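Local coordinates for protein 432aa long hypothetical deoxyribodipyrimidine photolyase (Sulfolobus tokodaii, PDB 2E0I) that probably repairs ultraviolet-damaged DNA by light-driven splitting of pyrimidine dimers, and binds two FAD molecules, one of them implicated as a light-harvesting cofactor, at residues V95-T100 with T130-F135; D248-L253 with N347-W352. All blocks are in the same frame, centred on the assembly; numbering follows the deposited sequence.

Contact 1: V95-T100 with T130-F135. With FAD (flavin-adenine dinucleotide), chain F.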
ATOM      1  N   VAL A  95     -16.755  -9.349  -9.975  1.00 21.83           N
ATOM      2  CA  VAL A  95     -15.692  -8.553  -9.353  1.00 21.18           C
ATOM      3  C   VAL A  95     -14.965  -9.373  -8.308  1.00 21.26           C
ATOM      4  O   VAL A  95     -15.336 -10.503  -8.008  1.00 20.10           O
ATOM      5  CB  VAL A  95     -16.216  -7.290  -8.624  1.00 19.31           C
ATOM      6  CG1 VAL A  95     -17.061  -6.465  -9.563  1.00 21.14           C
ATOM      7  CG2 VAL A  95     -16.998  -7.682  -7.383  1.00 18.81           C
ATOM      8  N   ASN A  96     -13.919  -8.784  -7.757  1.00 22.03           N
ATOM      9  CA  ASN A  96     -13.150  -9.422  -6.708  1.00 23.54           C
ATOM     10  C   ASN A  96     -13.403  -8.569  -5.474  1.00 23.84           C
ATOM     11  O   ASN A  96     -13.097  -7.382  -5.461  1.00 24.33           O
ATOM     12  CB  ASN A  96     -11.663  -9.421  -7.068  1.00 24.79           C
ATOM     13  CG  ASN A  96     -11.316 -10.469  -8.099  1.00 25.03           C
ATOM     14  OD1 ASN A  96     -10.553 -10.213  -9.022  1.00 27.59           O
ATOM     15  ND2 ASN A  96     -11.862 -11.666  -7.935  1.00 25.87           N
ATOM     16  N   GLU A  97     -13.984  -9.172  -4.448  1.00 24.29           N
ATOM     17  CA  GLU A  97     -14.303  -8.466  -3.217  1.00 24.67           C
ATOM     18  C   GLU A  97     -13.054  -7.880  -2.584  1.00 23.80           C
ATOM     19  O   GLU A  97     -11.957  -8.398  -2.775  1.00 23.40           O
ATOM     20  CB  GLU A  97     -14.930  -9.432  -2.229  1.00 26.88           C
ATOM     21  CG  GLU A  97     -13.925 -10.425  -1.695  1.00 33.36           C
ATOM     22  CD  GLU A  97     -14.504 -11.337  -0.645  1.00 37.55           C
ATOM     23  OE1 GLU A  97     -13.739 -12.167  -0.095  1.00 39.62           O
ATOM     24  OE2 GLU A  97     -15.721 -11.221  -0.373  1.00 38.99           O
ATOM     25  N   ASP A  98     -13.217  -6.790  -1.844  1.00 23.81           N
ATOM     26  CA  ASP A  98     -12.093  -6.181  -1.151  1.00 24.28           C
ATOM     27  C   ASP A  98     -12.469  -6.213   0.328  1.00 22.44           C
ATOM     28  O   ASP A  98     -13.527  -6.709   0.684  1.00 22.19           O
ATOM     29  CB  ASP A  98     -11.831  -4.747  -1.625  1.00 27.57           C
ATOM     30  CG  ASP A  98     -10.361  -4.327  -1.462  1.00 29.96           C
ATOM     31  OD1 ASP A  98      -9.692  -4.789  -0.510  1.00 31.12           O
ATOM     32  OD2 ASP A  98      -9.873  -3.520  -2.283  1.00 31.97           O
ATOM     33  N   TYR A  99     -11.621  -5.667   1.183  1.00 21.40           N
ATOM     34  CA  TYR A  99     -11.860  -5.755   2.608  1.00 21.15           C
ATOM     35  C   TYR A  99     -11.874  -4.476   3.430  1.00 20.82           C
ATOM     36  O   TYR A  99     -11.649  -4.522   4.625  1.00 22.82           O
ATOM     37  CB  TYR A  99     -10.839  -6.741   3.178  1.00 21.28           C
ATOM     38  CG  TYR A  99     -10.834  -8.047   2.402  1.00 24.17           C
ATOM     39  CD1 TYR A  99     -11.807  -9.018   2.634  1.00 25.04           C
ATOM     40  CD2 TYR A  99      -9.923  -8.266   1.358  1.00 24.58           C
ATOM     41  CE1 TYR A  99     -11.887 -10.163   1.851  1.00 25.80           C
ATOM     42  CE2 TYR A  99      -9.995  -9.413   0.565  1.00 24.84           C
ATOM     43  CZ  TYR A  99     -10.988 -10.358   0.819  1.00 26.39           C
ATOM     44  OH  TYR A  99     -11.110 -11.494   0.041  1.00 27.97           O
ATOM     45  N   THR A 100     -12.133  -3.331   2.812  1.00 20.73           N
ATOM     46  CA  THR A 100     -12.185  -2.084   3.581  1.00 19.30           C
ATOM     47  C   THR A 100     -13.618  -1.584   3.644  1.00 18.38           C
ATOM     48  O   THR A 100     -14.432  -1.857   2.759  1.00 17.35           O
ATOM     49  CB  THR A 100     -11.346  -0.944   2.958  1.00 18.40           C
ATOM     50  OG1 THR A 100     -11.792  -0.701   1.618  1.00 18.46           O
ATOM     51  CG2 THR A 100      -9.879  -1.280   2.961  1.00 17.35           C
ATOM     52  N   THR A 130      -4.538 -16.380   1.438  1.00 34.53           N
ATOM     53  CA  THR A 130      -5.258 -17.362   2.249  1.00 36.52           C
ATOM     54  C   THR A 130      -6.755 -17.042   2.376  1.00 36.57           C
ATOM     55  O   THR A 130      -7.159 -15.879   2.290  1.00 37.19           O
ATOM     56  CB  THR A 130      -4.654 -17.420   3.685  1.00 37.14           C
ATOM     57  OG1 THR A 130      -4.890 -16.179   4.357  1.00 37.25           O
ATOM     58  CG2 THR A 130      -3.153 -17.626   3.627  1.00 38.60           C
ATOM     59  N   PRO A 131      -7.595 -18.073   2.587  1.00 36.18           N
ATOM     60  CA  PRO A 131      -9.048 -17.902   2.735  1.00 36.05           C
ATOM     61  C   PRO A 131      -9.349 -17.076   3.983  1.00 36.52           C
ATOM     62  O   PRO A 131      -8.798 -17.349   5.055  1.00 37.23           O
ATOM     63  CB  PRO A 131      -9.548 -19.329   2.865  1.00 34.78           C
ATOM     64  CG  PRO A 131      -8.558 -20.098   2.065  1.00 35.27           C
ATOM     65  CD  PRO A 131      -7.256 -19.501   2.515  1.00 35.82           C
ATOM     66  N   LYS A 132     -10.224 -16.084   3.860  1.00 35.90           N
ATOM     67  CA  LYS A 132     -10.506 -15.234   5.006  1.00 36.91           C
ATOM     68  C   LYS A 132     -11.131 -15.913   6.213  1.00 37.10           C
ATOM     69  O   LYS A 132     -10.995 -15.423   7.336  1.00 37.16           O
ATOM     70  CB  LYS A 132     -11.357 -14.032   4.594  1.00 37.43           C
ATOM     71  CG  LYS A 132     -12.713 -14.353   4.044  1.00 36.97           C
ATOM     72  CD  LYS A 132     -13.462 -13.066   3.805  1.00 38.13           C
ATOM     73  CE  LYS A 132     -14.815 -13.314   3.177  1.00 38.89           C
ATOM     74  NZ  LYS A 132     -15.564 -12.040   3.021  1.00 40.85           N
ATOM     75  N   SER A 133     -11.809 -17.036   5.999  1.00 37.21           N
ATOM     76  CA  SER A 133     -12.429 -17.736   7.119  1.00 37.30           C
ATOM     77  C   SER A 133     -11.369 -18.219   8.110  1.00 36.92           C
ATOM     78  O   SER A 133     -11.651 -18.393   9.296  1.00 37.50           O
ATOM     79  CB  SER A 133     -13.222 -18.935   6.621  1.00 36.85           C
ATOM     80  OG  SER A 133     -12.341 -19.946   6.184  1.00 40.31           O
ATOM     81  N   LEU A 134     -10.151 -18.421   7.614  1.00 36.68           N
ATOM     82  CA  LEU A 134      -9.042 -18.899   8.436  1.00 36.33           C
ATOM     83  C   LEU A 134      -8.452 -17.902   9.426  1.00 35.45           C
ATOM     84  O   LEU A 134      -7.510 -18.243  10.133  1.00 35.34           O
ATOM     85  CB  LEU A 134      -7.896 -19.389   7.552  1.00 37.46           C
ATOM     86  CG  LEU A 134      -8.170 -20.487   6.535  1.00 39.06           C
ATOM     87  CD1 LEU A 134      -6.876 -20.826   5.802  1.00 39.48           C
ATOM     88  CD2 LEU A 134      -8.721 -21.703   7.249  1.00 40.24           C
ATOM     89  N   PHE A 135      -8.968 -16.681   9.488  1.00 34.21           N
ATOM     90  CA  PHE A 135      -8.388 -15.726  10.420  1.00 34.42           C
ATOM     91  C   PHE A 135      -9.056 -15.723  11.794  1.00 35.94           C
ATOM     92  O   PHE A 135     -10.287 -15.677  11.901  1.00 37.30           O
ATOM     93  CB  PHE A 135      -8.430 -14.317   9.844  1.00 32.53           C
ATOM     94  CG  PHE A 135      -7.679 -13.313  10.670  1.00 31.33           C
ATOM     95  CD1 PHE A 135      -6.297 -13.206  10.567  1.00 31.31           C
ATOM     96  CD2 PHE A 135      -8.346 -12.508  11.591  1.00 30.11           C
ATOM     97  CE1 PHE A 135      -5.589 -12.309  11.378  1.00 30.86           C
ATOM     98  CE2 PHE A 135      -7.652 -11.614  12.402  1.00 28.39           C
ATOM     99  CZ  PHE A 135      -6.275 -11.513  12.298  1.00 29.38           C
TER
HETATM  100  PA  FAD F1200      -9.053   4.161  -1.490  1.00 21.98           P
HETATM  101  O1A FAD F1200      -7.930   4.042  -0.532  1.00 22.65           O
HETATM  102  O2A FAD F1200      -9.035   4.987  -2.716  1.00 24.57           O
HETATM  103  O5B FAD F1200      -9.958   5.139  -0.584  1.00 22.17           O
HETATM  104  C5B FAD F1200     -11.333   5.366  -0.913  1.00 20.17           C
HETATM  105  C4B FAD F1200     -12.036   6.219   0.147  1.00 19.33           C
HETATM  106  O4B FAD F1200     -11.519   5.844   1.439  1.00 18.56           O
HETATM  107  C3B FAD F1200     -11.708   7.705  -0.016  1.00 19.95           C
HETATM  108  O3B FAD F1200     -12.734   8.491   0.597  1.00 20.30           O
HETATM  109  C2B FAD F1200     -10.409   7.807   0.781  1.00 21.13           C
HETATM  110  O2B FAD F1200     -10.216   9.159   1.201  1.00 23.62           O
HETATM  111  C1B FAD F1200     -10.796   6.958   1.993  1.00 19.77           C
HETATM  112  N9A FAD F1200      -9.606   6.510   2.757  1.00 19.25           N
HETATM  113  C8A FAD F1200      -8.541   5.890   2.252  1.00 19.90           C
HETATM  114  N7A FAD F1200      -7.683   5.591   3.224  1.00 18.28           N
HETATM  115  C5A FAD F1200      -8.205   6.024   4.366  1.00 17.91           C
HETATM  116  C6A FAD F1200      -7.801   5.979   5.695  1.00 19.77           C
HETATM  117  N6A FAD F1200      -6.628   5.448   6.024  1.00 21.00           N
HETATM  118  N1A FAD F1200      -8.597   6.504   6.639  1.00 21.60           N
HETATM  119  C2A FAD F1200      -9.751   7.067   6.321  1.00 20.32           C
HETATM  120  N3A FAD F1200     -10.163   7.128   5.066  1.00 18.71           N
HETATM  121  C4A FAD F1200      -9.425   6.617   4.071  1.00 18.14           C
HETATM  122  N1  FAD F1200     -10.262   1.936  -7.927  1.00 17.40           N
HETATM  123  C2  FAD F1200     -11.339   2.152  -8.796  1.00 17.83           C
HETATM  124  O2  FAD F1200     -12.084   1.221  -9.097  1.00 20.05           O
HETATM  125  N3  FAD F1200     -11.589   3.441  -9.279  1.00 18.54           N
HETATM  126  C4  FAD F1200     -10.773   4.511  -8.886  1.00 21.23           C
HETATM  127  O4  FAD F1200     -10.993   5.642  -9.320  1.00 21.89           O
HETATM  128  C4X FAD F1200      -9.715   4.296  -8.008  1.00 20.40           C
HETATM  129  N5  FAD F1200      -8.938   5.373  -7.559  1.00 17.28           N
HETATM  130  C5X FAD F1200      -7.888   5.160  -6.657  1.00 18.33           C
HETATM  131  C6  FAD F1200      -7.182   6.246  -6.149  1.00 18.96           C
HETATM  132  C7  FAD F1200      -6.199   6.057  -5.181  1.00 18.08           C
HETATM  133  C7M FAD F1200      -5.441   7.269  -4.634  1.00 17.77           C
HETATM  134  C8  FAD F1200      -5.921   4.771  -4.726  1.00 17.93           C
HETATM  135  C8M FAD F1200      -4.848   4.528  -3.663  1.00 19.79           C
HETATM  136  C9  FAD F1200      -6.623   3.684  -5.241  1.00 17.74           C
HETATM  137  C9A FAD F1200      -7.608   3.871  -6.208  1.00 18.29           C
HETATM  138  N10 FAD F1200      -8.359   2.788  -6.693  1.00 17.77           N
HETATM  139  C10 FAD F1200      -9.457   3.012  -7.534  1.00 18.97           C
HETATM  140  C1' FAD F1200      -8.058   1.405  -6.257  1.00 19.57           C
HETATM  141  C2' FAD F1200      -8.683   1.056  -4.907  1.00 21.97           C
HETATM  142  O2' FAD F1200      -7.666   0.580  -4.019  1.00 19.04           O
HETATM  143  C3' FAD F1200      -9.780  -0.000  -5.078  1.00 21.46           C
HETATM  144  O3' FAD F1200     -10.842   0.539  -5.870  1.00 20.81           O
HETATM  145  C4' FAD F1200     -10.330  -0.440  -3.718  1.00 20.74           C
HETATM  146  O4' FAD F1200     -11.185  -1.571  -3.905  1.00 16.59           O
HETATM  147  C5' FAD F1200     -11.115   0.694  -3.054  1.00 20.68           C
HETATM  148  O5' FAD F1200     -10.992   0.653  -1.630  1.00 21.30           O
HETATM  149  P   FAD F1200      -9.836   1.504  -0.900  1.00 20.23           P
HETATM  150  O1P FAD F1200     -10.115   1.455   0.553  1.00 23.29           O
HETATM  151  O2P FAD F1200      -8.508   1.061  -1.380  1.00 18.51           O
HETATM  152  O3P FAD F1200     -10.158   2.990  -1.428  1.00 22.16           O

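Contact 2: D248-L253 with N347-W352. With FAD (flavin-adenine dinucleotide), chain E.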
ATOM      1  N   ASP A 248      -1.553 -10.287   4.040  1.00 26.05           N
ATOM      2  CA  ASP A 248      -2.803 -10.950   4.385  1.00 26.03           C
ATOM      3  C   ASP A 248      -3.160 -10.639   5.828  1.00 24.80           C
ATOM      4  O   ASP A 248      -4.316 -10.316   6.137  1.00 24.84           O
ATOM      5  CB  ASP A 248      -2.671 -12.463   4.220  1.00 30.23           C
ATOM      6  CG  ASP A 248      -2.911 -12.930   2.796  1.00 34.77           C
ATOM      7  OD1 ASP A 248      -2.257 -12.407   1.860  1.00 38.79           O
ATOM      8  OD2 ASP A 248      -3.752 -13.839   2.617  1.00 38.54           O
ATOM      9  N   PHE A 249      -2.166 -10.730   6.711  1.00 21.04           N
ATOM     10  CA  PHE A 249      -2.404 -10.480   8.117  1.00 18.59           C
ATOM     11  C   PHE A 249      -3.022  -9.121   8.404  1.00 17.20           C
ATOM     12  O   PHE A 249      -4.057  -9.028   9.071  1.00 17.56           O
ATOM     13  CB  PHE A 249      -1.121 -10.600   8.918  1.00 19.24           C
ATOM     14  CG  PHE A 249      -1.331 -10.440  10.389  1.00 19.79           C
ATOM     15  CD1 PHE A 249      -1.998 -11.421  11.118  1.00 19.89           C
ATOM     16  CD2 PHE A 249      -0.932  -9.277  11.037  1.00 20.70           C
ATOM     17  CE1 PHE A 249      -2.270 -11.245  12.470  1.00 20.26           C
ATOM     18  CE2 PHE A 249      -1.200  -9.089  12.395  1.00 21.18           C
ATOM     19  CZ  PHE A 249      -1.871 -10.073  13.112  1.00 21.12           C
ATOM     20  N   PHE A 250      -2.392  -8.060   7.922  1.00 14.88           N
ATOM     21  CA  PHE A 250      -2.924  -6.735   8.177  1.00 13.49           C
ATOM     22  C   PHE A 250      -4.264  -6.481   7.499  1.00 13.31           C
ATOM     23  O   PHE A 250      -5.126  -5.811   8.063  1.00 14.03           O
ATOM     24  CB  PHE A 250      -1.915  -5.671   7.778  1.00 13.60           C
ATOM     25  CG  PHE A 250      -0.800  -5.489   8.776  1.00 13.62           C
ATOM     26  CD1 PHE A 250      -1.079  -5.309  10.126  1.00 12.46           C
ATOM     27  CD2 PHE A 250       0.527  -5.468   8.361  1.00 13.55           C
ATOM     28  CE1 PHE A 250      -0.056  -5.115  11.049  1.00 12.76           C
ATOM     29  CE2 PHE A 250       1.561  -5.270   9.285  1.00 14.67           C
ATOM     30  CZ  PHE A 250       1.266  -5.095  10.631  1.00 12.38           C
ATOM     31  N   THR A 251      -4.447  -7.021   6.304  1.00 12.57           N
ATOM     32  CA  THR A 251      -5.702  -6.864   5.574  1.00 12.69           C
ATOM     33  C   THR A 251      -6.841  -7.497   6.373  1.00 14.98           C
ATOM     34  O   THR A 251      -7.869  -6.857   6.615  1.00 16.03           O
ATOM     35  CB  THR A 251      -5.626  -7.553   4.191  1.00 12.20           C
ATOM     36  OG1 THR A 251      -4.688  -6.850   3.371  1.00 13.03           O
ATOM     37  CG2 THR A 251      -6.991  -7.593   3.515  1.00  7.46           C
ATOM     38  N   LEU A 252      -6.651  -8.759   6.771  1.00 17.02           N
ATOM     39  CA  LEU A 252      -7.644  -9.499   7.546  1.00 17.22           C
ATOM     40  C   LEU A 252      -7.847  -8.869   8.921  1.00 17.02           C
ATOM     41  O   LEU A 252      -8.964  -8.800   9.426  1.00 16.86           O
ATOM     42  CB  LEU A 252      -7.208 -10.957   7.682  1.00 17.25           C
ATOM     43  CG  LEU A 252      -7.333 -11.761   6.387  1.00 17.26           C
ATOM     44  CD1 LEU A 252      -6.848 -13.172   6.618  1.00 17.46           C
ATOM     45  CD2 LEU A 252      -8.783 -11.775   5.925  1.00 15.79           C
ATOM     46  N   LEU A 253      -6.763  -8.405   9.526  1.00 17.23           N
ATOM     47  CA  LEU A 253      -6.876  -7.759  10.815  1.00 18.53           C
ATOM     48  C   LEU A 253      -7.890  -6.623  10.673  1.00 19.31           C
ATOM     49  O   LEU A 253      -8.828  -6.506  11.454  1.00 20.21           O
ATOM     50  CB  LEU A 253      -5.526  -7.195  11.239  1.00 17.22           C
ATOM     51  CG  LEU A 253      -5.499  -6.615  12.652  1.00 17.15           C
ATOM     52  CD1 LEU A 253      -5.715  -7.731  13.661  1.00 17.70           C
ATOM     53  CD2 LEU A 253      -4.157  -5.964  12.907  1.00 18.99           C
ATOM     54  N   ASN A 347      -2.284   1.231   7.746  1.00 19.97           N
ATOM     55  CA  ASN A 347      -2.835   1.382   9.088  1.00 19.38           C
ATOM     56  C   ASN A 347      -2.207   0.392  10.073  1.00 20.23           C
ATOM     57  O   ASN A 347      -1.749   0.780  11.161  1.00 19.16           O
ATOM     58  CB  ASN A 347      -4.346   1.172   9.058  1.00 19.76           C
ATOM     59  CG  ASN A 347      -4.989   1.463  10.395  1.00 21.71           C
ATOM     60  OD1 ASN A 347      -4.827   0.706  11.361  1.00 23.22           O
ATOM     61  ND2 ASN A 347      -5.711   2.580  10.472  1.00 21.83           N
ATOM     62  N   GLY A 348      -2.186  -0.883   9.677  1.00 19.69           N
ATOM     63  CA  GLY A 348      -1.635  -1.932  10.513  1.00 18.91           C
ATOM     64  C   GLY A 348      -0.233  -1.624  10.967  1.00 19.40           C
ATOM     65  O   GLY A 348       0.101  -1.743  12.150  1.00 19.47           O
ATOM     66  N   ASN A 349       0.594  -1.207  10.017  1.00 19.76           N
ATOM     67  CA  ASN A 349       1.975  -0.883  10.315  1.00 19.02           C
ATOM     68  C   ASN A 349       2.130   0.311  11.242  1.00 19.44           C
ATOM     69  O   ASN A 349       2.948   0.270  12.157  1.00 19.25           O
ATOM     70  CB  ASN A 349       2.737  -0.666   9.014  1.00 18.58           C
ATOM     71  CG  ASN A 349       3.283  -1.966   8.436  1.00 18.70           C
ATOM     72  OD1 ASN A 349       4.310  -2.467   8.887  1.00 19.06           O
ATOM     73  ND2 ASN A 349       2.596  -2.518   7.442  1.00 17.65           N
ATOM     74  N   TRP A 350       1.352   1.371  11.027  1.00 19.54           N
ATOM     75  CA  TRP A 350       1.464   2.535  11.897  1.00 19.43           C
ATOM     76  C   TRP A 350       1.123   2.179  13.333  1.00 20.25           C
ATOM     77  O   TRP A 350       1.864   2.508  14.262  1.00 19.56           O
ATOM     78  CB  TRP A 350       0.559   3.678  11.427  1.00 17.69           C
ATOM     79  CG  TRP A 350       1.210   4.541  10.386  1.00 16.07           C
ATOM     80  CD1 TRP A 350       1.079   4.437   9.027  1.00 15.91           C
ATOM     81  CD2 TRP A 350       2.162   5.590  10.617  1.00 13.64           C
ATOM     82  NE1 TRP A 350       1.898   5.355   8.399  1.00 15.03           N
ATOM     83  CE2 TRP A 350       2.571   6.074   9.352  1.00 12.85           C
ATOM     84  CE3 TRP A 350       2.710   6.163  11.768  1.00 11.28           C
ATOM     85  CZ2 TRP A 350       3.498   7.099   9.209  1.00 11.50           C
ATOM     86  CZ3 TRP A 350       3.635   7.184  11.628  1.00 10.80           C
ATOM     87  CH2 TRP A 350       4.020   7.642  10.359  1.00 12.27           C
ATOM     88  N   GLN A 351       0.007   1.491  13.520  1.00 21.39           N
ATOM     89  CA  GLN A 351      -0.397   1.119  14.862  1.00 22.48           C
ATOM     90  C   GLN A 351       0.635   0.205  15.492  1.00 23.25           C
ATOM     91  O   GLN A 351       0.898   0.279  16.684  1.00 24.43           O
ATOM     92  CB  GLN A 351      -1.757   0.435  14.828  1.00 22.36           C
ATOM     93  CG  GLN A 351      -2.834   1.293  14.223  1.00 22.72           C
ATOM     94  CD  GLN A 351      -4.078   1.265  15.046  1.00 23.85           C
ATOM     95  OE1 GLN A 351      -4.012   1.432  16.268  1.00 24.38           O
ATOM     96  NE2 GLN A 351      -5.231   1.058  14.397  1.00 22.61           N
ATOM     97  N   TRP A 352       1.217  -0.668  14.684  1.00 24.68           N
ATOM     98  CA  TRP A 352       2.225  -1.585  15.180  1.00 25.64           C
ATOM     99  C   TRP A 352       3.359  -0.768  15.776  1.00 25.53           C
ATOM    100  O   TRP A 352       3.775  -0.982  16.899  1.00 26.97           O
ATOM    101  CB  TRP A 352       2.763  -2.440  14.033  1.00 27.05           C
ATOM    102  CG  TRP A 352       3.567  -3.638  14.472  1.00 29.58           C
ATOM    103  CD1 TRP A 352       3.088  -4.883  14.752  1.00 30.66           C
ATOM    104  CD2 TRP A 352       4.986  -3.695  14.697  1.00 30.77           C
ATOM    105  NE1 TRP A 352       4.115  -5.714  15.139  1.00 31.77           N
ATOM    106  CE2 TRP A 352       5.289  -5.011  15.116  1.00 31.69           C
ATOM    107  CE3 TRP A 352       6.027  -2.762  14.588  1.00 31.71           C
ATOM    108  CZ2 TRP A 352       6.595  -5.420  15.428  1.00 32.37           C
ATOM    109  CZ3 TRP A 352       7.330  -3.170  14.897  1.00 32.79           C
ATOM    110  CH2 TRP A 352       7.598  -4.488  15.312  1.00 32.64           C
TER
HETATM  111  PA  FAD E1100      10.686  -5.783   0.306  1.00 29.54           P
HETATM  112  O1A FAD E1100      11.456  -6.012  -0.938  1.00 31.28           O
HETATM  113  O2A FAD E1100      11.132  -6.163   1.664  1.00 31.16           O
HETATM  114  O5B FAD E1100       9.641  -6.980   0.048  1.00 31.26           O
HETATM  115  C5B FAD E1100       8.953  -7.625   1.123  1.00 32.36           C
HETATM  116  C4B FAD E1100       7.484  -7.831   0.752  1.00 34.14           C
HETATM  117  O4B FAD E1100       6.756  -8.464   1.818  1.00 35.85           O
HETATM  118  C3B FAD E1100       6.822  -6.474   0.503  1.00 34.99           C
HETATM  119  O3B FAD E1100       6.853  -6.200  -0.900  1.00 33.17           O
HETATM  120  C2B FAD E1100       5.382  -6.784   0.905  1.00 35.21           C
HETATM  121  O2B FAD E1100       4.755  -7.569  -0.110  1.00 38.01           O
HETATM  122  C1B FAD E1100       5.628  -7.635   2.152  1.00 35.68           C
HETATM  123  N9A FAD E1100       5.965  -6.803   3.332  1.00 34.64           N
HETATM  124  C8A FAD E1100       7.182  -6.522   3.794  1.00 33.40           C
HETATM  125  N7A FAD E1100       7.081  -5.826   4.925  1.00 33.44           N
HETATM  126  C5A FAD E1100       5.788  -5.660   5.187  1.00 33.54           C
HETATM  127  C6A FAD E1100       5.064  -5.033   6.196  1.00 32.04           C
HETATM  128  N6A FAD E1100       5.682  -4.440   7.212  1.00 30.60           N
HETATM  129  N1A FAD E1100       3.724  -5.042   6.139  1.00 31.20           N
HETATM  130  C2A FAD E1100       3.077  -5.634   5.149  1.00 30.40           C
HETATM  131  N3A FAD E1100       3.733  -6.244   4.177  1.00 30.27           N
HETATM  132  C4A FAD E1100       5.074  -6.275   4.167  1.00 33.30           C
HETATM  133  N1  FAD E1100       3.292  -1.564   2.425  1.00 23.25           N
HETATM  134  C2  FAD E1100       2.339  -1.321   1.428  1.00 24.48           C
HETATM  135  O2  FAD E1100       2.260  -2.054   0.444  1.00 25.23           O
HETATM  136  N3  FAD E1100       1.502  -0.202   1.520  1.00 26.07           N
HETATM  137  C4  FAD E1100       1.634   0.670   2.607  1.00 24.57           C
HETATM  138  O4  FAD E1100       0.862   1.621   2.718  1.00 23.75           O
HETATM  139  C4X FAD E1100       2.593   0.432   3.585  1.00 24.01           C
HETATM  140  N5  FAD E1100       2.770   1.360   4.618  1.00 24.96           N
HETATM  141  C5X FAD E1100       3.717   1.126   5.623  1.00 24.55           C
HETATM  142  C6  FAD E1100       3.862   2.055   6.648  1.00 22.01           C
HETATM  143  C7  FAD E1100       4.774   1.817   7.672  1.00 23.91           C
HETATM  144  C7M FAD E1100       4.891   2.841   8.803  1.00 24.69           C
HETATM  145  C8  FAD E1100       5.543   0.655   7.662  1.00 22.82           C
HETATM  146  C8M FAD E1100       6.534   0.352   8.788  1.00 23.13           C
HETATM  147  C9  FAD E1100       5.391  -0.268   6.630  1.00 23.48           C
HETATM  148  C9A FAD E1100       4.474  -0.046   5.606  1.00 25.13           C
HETATM  149  N10 FAD E1100       4.295  -0.980   4.569  1.00 24.65           N
HETATM  150  C10 FAD E1100       3.424  -0.684   3.508  1.00 23.77           C
HETATM  151  C1' FAD E1100       5.054  -2.256   4.571  1.00 22.81           C
HETATM  152  C2' FAD E1100       6.409  -2.292   3.858  1.00 24.46           C
HETATM  153  O2' FAD E1100       7.254  -1.242   4.336  1.00 24.04           O
HETATM  154  C3' FAD E1100       6.274  -2.207   2.336  1.00 26.29           C
HETATM  155  O3' FAD E1100       5.386  -3.233   1.883  1.00 28.37           O
HETATM  156  C4' FAD E1100       7.627  -2.399   1.646  1.00 26.48           C
HETATM  157  O4' FAD E1100       8.562  -1.421   2.112  1.00 26.67           O
HETATM  158  C5' FAD E1100       7.490  -2.282   0.126  1.00 27.16           C
HETATM  159  O5' FAD E1100       8.768  -2.361  -0.515  1.00 28.99           O
HETATM  160  P   FAD E1100       9.329  -3.747  -1.111  1.00 27.24           P
HETATM  161  O1P FAD E1100       8.270  -4.344  -1.955  1.00 28.14           O
HETATM  162  O2P FAD E1100      10.639  -3.454  -1.734  1.00 28.17           O
HETATM  163  O3P FAD E1100       9.530  -4.662   0.203  1.00 30.28           O

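Contact 1: V95-T100 with T130-F135
K132 and E97 meet from opposite directions in a salt bridge that is long and weak, K132 NZ lying 3.5 Å from E97 OE2, so this pair closes the contact only loosely. E97 CG sits between the backbone N and the carbonyl carbon (chi1 71°), and beyond it the chain runs out extended to reach the lysine's ammonium group. The lysine is equally stretched, and its nitrogen has a second, stronger partner in the hydroxyl of Y255. On the way, its CD passes obliquely by the Y99 ring, with K132 CD 3.8 Å from Y99 CE1; that ring also meets Y255 edge-to-face.

The other flank of residues 95-100 faces the FAD of chain F. D98 OD2 accepts a hydrogen bond from the ribityl hydroxyl O4' of FAD at 2.9 Å, while D98 OD1 takes the backbone N of Y99 at 2.7 Å, on its anti side, and pairs with R9 in a salt bridge. With an alanine here the carboxylate is gone, which would probably leave O4' without this acceptor and R9 without this salt-bridge partner. T100 OG1 donates to the phosphate oxygen O1P of the same cofactor at 2.9 Å. T100 also holds the N-cap of helix 101-115, its hydroxyl reaching the backbone N of S103 by a weak bond.

A ligand site in the loop between the C-terminal end of a parallel strand and the following helix is characteristic of Rossmann-like alpha/beta domains, here the N-terminal photolyase domain with its second FAD, the proposed antenna.

Contact 2: D248-L253 with N347-W352
Van der Waals packing brings the two helices together: the F250 ring lies against the backbone of G348, with F250 CD1 3.4 Å from G348 CA. A CB modelled on G348 would fall 2.2 Å from F250 CD1, too near for a side chain, consistent with its absence letting the helices come this close. G348 C and N349 N cover one face of the ring toward its rim, and F249 CD2 lies over the opposite face. F250 CG stands anti to its carbonyl carbon (chi1 -78°), which carries the ring across to helix 343-353.

The N349 amide also meets the ring. It crosses the phenylalanine side chain at about a right angle, its plane turned 55° from the ring, and N349 ND2 comes within 3.5 Å of F250 CE2. At the ring edge sits N1A of the FAD of chain E. One face of W350 carries the flavin methyl C7M, offset toward the rim, and N349 touches the flavin ring with its CB and CG.

Two of the hydrogen bonds of N349 go to the cofactor. N349 OD1 accepts from FAD N6A at 2.9 Å, and N349 ND2 donates to FAD N1A at 3.1 Å in a nearly straight bond (175°); I345 O is a further acceptor for ND2. Away from the cofactor, Q351 NE2 donates to N347 OD1 at 3.1 Å.

Paired donor and acceptor on one amide match adenine's N6A-N1A edge while the same side chain packs on the flavin, and F250 supplies a hydrocarbon border: this fits the folded, U-shaped FAD of photolyases.

In the fold
Contact 2 is the buried one, nearer the chain centre and made between two helices of the FAD-binding domain; contact 1 is partly buried and joins the chain leaving strand 92-96 to a short 3-10 turn after strand 120-124. Their chemistry follows suit: a long charge pair beside an aromatic ring in the first, ring packing on backbone in the second. Each touches a different FAD, through phosphate and ribityl oxygens in contact 1 and through adenine nitrogens and the flavin's methyl and ring carbons in contact 2. Helix 238-256 links them: T130 N lies 2.9 Å from D248 OD2, a probable hydrogen bond, and Y99, K132 and F135 pack on T251, L252 and F249 respectively.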